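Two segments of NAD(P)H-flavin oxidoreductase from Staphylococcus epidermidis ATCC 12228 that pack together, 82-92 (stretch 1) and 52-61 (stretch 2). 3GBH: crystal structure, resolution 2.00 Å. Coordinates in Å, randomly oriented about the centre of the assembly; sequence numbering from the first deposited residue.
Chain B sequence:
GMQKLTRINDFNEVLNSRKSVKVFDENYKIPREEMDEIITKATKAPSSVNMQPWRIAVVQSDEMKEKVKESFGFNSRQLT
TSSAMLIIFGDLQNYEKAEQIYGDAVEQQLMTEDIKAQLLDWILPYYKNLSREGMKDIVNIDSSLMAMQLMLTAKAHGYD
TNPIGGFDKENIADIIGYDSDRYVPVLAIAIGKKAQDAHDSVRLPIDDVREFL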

# COMPACT_ATOMS: atom_id res chain seq x y z
N SER B 82 18.10 35.56 10.44
CA SER B 82 16.85 34.92 10.84
C SER B 82 15.75 35.90 11.26
O SER B 82 16.01 37.00 11.81
CB SER B 82 17.10 33.94 12.00
OG SER B 82 17.52 34.61 13.17
N SER B 83 14.51 35.50 11.01
CA SER B 83 13.38 36.27 11.54
C SER B 83 13.40 36.21 13.07
O SER B 83 13.05 37.17 13.73
CB SER B 83 12.07 35.74 10.99
OG SER B 83 11.98 36.02 9.60
N ALA B 84 13.78 35.04 13.60
CA ALA B 84 13.93 34.87 15.02
C ALA B 84 14.92 33.73 15.25
O ALA B 84 14.99 32.79 14.43
CB ALA B 84 12.55 34.52 15.69
N MSE B 85 15.66 33.81 16.36
CA MSE B 85 16.39 32.66 16.89
C MSE B 85 15.63 32.13 18.10
O MSE B 85 15.56 32.78 19.14
CB MSE B 85 17.80 33.06 17.30
CG MSE B 85 18.63 31.90 17.87
SE MSE B 85 19.01 30.50 16.56
CE MSE B 85 20.42 31.41 15.61
N LEU B 86 15.06 30.94 17.94
CA LEU B 86 14.33 30.29 19.02
C LEU B 86 15.36 29.58 19.87
O LEU B 86 16.16 28.84 19.34
CB LEU B 86 13.33 29.29 18.45
CG LEU B 86 12.39 29.77 17.34
CD1 LEU B 86 11.37 28.70 16.98
CD2 LEU B 86 11.70 31.06 17.73
N ILE B 87 15.37 29.84 21.18
CA ILE B 87 16.20 29.06 22.09
C ILE B 87 15.27 28.31 23.03
O ILE B 87 14.50 28.93 23.76
CB ILE B 87 17.18 29.93 22.86
CG1 ILE B 87 17.93 30.88 21.91
CG2 ILE B 87 18.18 29.06 23.66
CD1 ILE B 87 18.87 31.89 22.62
N ILE B 88 15.34 26.98 22.99
CA ILE B 88 14.43 26.14 23.74
C ILE B 88 15.17 25.62 24.97
O ILE B 88 16.23 25.04 24.86
CB ILE B 88 13.92 24.98 22.90
CG1 ILE B 88 13.14 25.51 21.68
CG2 ILE B 88 13.04 24.04 23.74
CD1 ILE B 88 13.05 24.51 20.56
N PHE B 89 14.58 25.90 26.13
CA PHE B 89 15.08 25.52 27.42
C PHE B 89 14.14 24.47 28.00
O PHE B 89 12.96 24.43 27.65
CB PHE B 89 15.08 26.73 28.35
CG PHE B 89 16.08 27.79 28.02
CD1 PHE B 89 15.80 28.75 27.06
CD2 PHE B 89 17.31 27.83 28.69
CE1 PHE B 89 16.72 29.73 26.76
CE2 PHE B 89 18.24 28.79 28.41
CZ PHE B 89 17.95 29.76 27.42
N GLY B 90 14.67 23.65 28.88
CA GLY B 90 13.89 22.68 29.62
C GLY B 90 13.81 23.15 31.07
O GLY B 90 14.80 23.58 31.64
N ASP B 91 12.62 23.11 31.64
CA ASP B 91 12.43 23.51 33.05
C ASP B 91 12.64 22.28 33.94
O ASP B 91 11.85 21.35 33.91
CB ASP B 91 11.01 24.09 33.20
CG ASP B 91 10.69 24.51 34.59
OD1 ASP B 91 11.56 24.51 35.51
OD2 ASP B 91 9.53 24.92 34.73
N LEU B 92 13.70 22.29 34.73
CA LEU B 92 14.01 21.16 35.63
C LEU B 92 13.05 21.08 36.82
O LEU B 92 13.05 20.06 37.52
CB LEU B 92 15.46 21.28 36.17
CG LEU B 92 16.59 21.25 35.14
CD1 LEU B 92 17.94 21.55 35.83
CD2 LEU B 92 16.64 19.92 34.42
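Stretch 2 (52-61) QPWRIAVVQS

Stretch 2 lies beside stretch 1 as a neighbouring antiparallel strand. Residues 54-59 are extended and pair with strand 84-91. The N-to-C directions differ by 162°, and the two axes approach to 4.6 Å. The register runs from Met85 opposite Val59 to Gly90 opposite Trp54, one residue at a time. Together the stretches bury 694 Å² between them.

Arg55 covers the most surface, 80 Å². Its backbone forms a hydrogen-bonded pair with Phe89. Arg55 N donates to Phe89 O at 2.8 Å, and Phe89 N donates to Arg55 O at 2.9 Å. The side chain, with chi1 and chi2 both m, reaches Asp91, the residue that covers most on stretch 1. Arg55 NH2 and Asp91 OD2 form a salt bridge at 2.9 Å, and Asp91 CB lies over one face of the guanidinium. The other terminal nitrogen is held within stretch 2: Arg55 NH1 donates to Gln52 O and to Trp54 O, each at 2.8 Å. The guanidinium thus bonds to Asp91 and to two backbone oxygens of its own stretch. Water 1 adds a link, accepting from Arg55 NE at 2.9 Å and donating a weak bond to Asp91 OD2 at 3.4 Å.

Asp91 is also tied by its backbone. Asp91 N donates to Pro53 O at 2.8 Å, which extends the ladder past Trp54. Gly90 CA makes a CA-H...O contact with the same Pro53 O at 3.5 Å.

Val59 covers 65 Å² near the other end. Val59 N donates to Met85 O, and Met85 N donates to Val59 O, both at 2.9 Å. Met85 is selenomethionine; Met85 CB lies 4.3 Å from Val59 CB, but the end of its side chain leads away. Val59 CG2 also meets Ile87 CD1 at 4.0 Å. Ala84 CA approaches Val59 O at 3.3 Å in a CA-H...O contact.

Between these ends, Ala57 pairs with Ile87. Ala57 N to Ile87 O and Ile87 N to Ala57 O are both hydrogen bonds of 2.9 Å. Ala57 CB sits at the edge of the Phe89 ring, 4.3 Å from Phe89 CE1. Arg55, Ala57 and Val59 share one face of the sheet with Met85, Ile87 and Phe89.

Trp54, Ile56 and Val58 pack with Leu86 and Ile88 on the opposite face. Val58 CG1 lies 3.7 Å from Leu86 CD2. Val58 CG1 also lies 3.8 Å from Ala84 CB, whose CA-to-CB bond points sideways. Ile56 CG1 is 4.3 Å from Ile88 CG1, and Trp54 CB is 4.4 Å from Ile88 CG2.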

# COMPACT_ATOMS: atom_id res chain seq x y z
N GLN B 52 5.05 18.97 29.89
CA GLN B 52 5.31 20.11 29.01
C GLN B 52 6.42 21.03 29.54
O GLN B 52 6.20 22.19 29.79
CB GLN B 52 4.01 20.88 28.85
CG GLN B 52 2.91 20.06 28.21
CD GLN B 52 1.58 20.74 28.33
OE1 GLN B 52 1.34 21.82 27.73
NE2 GLN B 52 0.71 20.17 29.16
N PRO B 53 7.64 20.49 29.70
CA PRO B 53 8.71 21.26 30.36
C PRO B 53 9.43 22.29 29.46
O PRO B 53 10.39 22.98 29.92
CB PRO B 53 9.67 20.18 30.77
CG PRO B 53 9.59 19.17 29.64
CD PRO B 53 8.10 19.17 29.26
N TRP B 54 9.00 22.41 28.21
CA TRP B 54 9.69 23.25 27.25
C TRP B 54 9.38 24.71 27.49
O TRP B 54 8.24 25.06 27.81
CB TRP B 54 9.31 22.89 25.82
CG TRP B 54 7.86 22.57 25.63
CD1 TRP B 54 6.81 23.44 25.70
CD2 TRP B 54 7.29 21.28 25.36
NE1 TRP B 54 5.63 22.77 25.46
CE2 TRP B 54 5.90 21.44 25.26
CE3 TRP B 54 7.84 20.00 25.19
CZ2 TRP B 54 5.04 20.38 25.01
CZ3 TRP B 54 6.99 18.94 24.94
CH2 TRP B 54 5.62 19.13 24.84
N ARG B 55 10.39 25.56 27.29
CA ARG B 55 10.24 27.01 27.41
C ARG B 55 10.97 27.66 26.23
O ARG B 55 12.16 27.45 26.06
CB ARG B 55 10.86 27.49 28.71
CG ARG B 55 10.30 26.80 29.97
CD ARG B 55 8.82 27.10 30.26
NE ARG B 55 8.43 26.42 31.49
CZ ARG B 55 7.73 25.29 31.55
NH1 ARG B 55 7.28 24.68 30.46
NH2 ARG B 55 7.48 24.76 32.73
N ILE B 56 10.25 28.45 25.45
CA ILE B 56 10.79 29.00 24.19
C ILE B 56 11.09 30.50 24.34
O ILE B 56 10.18 31.30 24.55
CB ILE B 56 9.82 28.79 23.02
CG1 ILE B 56 9.42 27.30 22.91
CG2 ILE B 56 10.48 29.32 21.70
CD1 ILE B 56 8.34 27.02 21.85
N ALA B 57 12.37 30.88 24.23
CA ALA B 57 12.78 32.28 24.10
C ALA B 57 12.84 32.59 22.60
O ALA B 57 13.68 32.04 21.89
CB ALA B 57 14.16 32.52 24.78
N VAL B 58 11.92 33.44 22.13
CA VAL B 58 11.85 33.80 20.71
C VAL B 58 12.66 35.08 20.58
O VAL B 58 12.15 36.19 20.82
CB VAL B 58 10.39 34.02 20.27
CG1 VAL B 58 10.32 34.34 18.78
CG2 VAL B 58 9.49 32.79 20.64
N VAL B 59 13.95 34.93 20.25
CA VAL B 59 14.84 36.07 20.13
C VAL B 59 14.67 36.74 18.78
O VAL B 59 15.13 36.24 17.77
CB VAL B 59 16.32 35.68 20.35
CG1 VAL B 59 17.22 36.91 20.22
CG2 VAL B 59 16.47 35.00 21.71
N GLN B 60 14.03 37.90 18.78
CA GLN B 60 13.72 38.63 17.55
C GLN B 60 14.27 40.06 17.54
O GLN B 60 14.57 40.57 16.47
CB GLN B 60 12.21 38.64 17.33
CG GLN B 60 11.46 39.25 18.51
CD GLN B 60 9.96 39.49 18.26
OE1 GLN B 60 9.35 40.33 18.93
NE2 GLN B 60 9.36 38.70 17.34
N SER B 61 14.41 40.70 18.70
CA SER B 61 14.84 42.11 18.76
C SER B 61 16.30 42.28 18.38
O SER B 61 17.09 41.39 18.62
CB SER B 61 14.62 42.70 20.16
OG SER B 61 15.58 42.20 21.05
O HOH W 1 8.47 28.06 33.85
O HOH W 2 14.68 39.34 13.81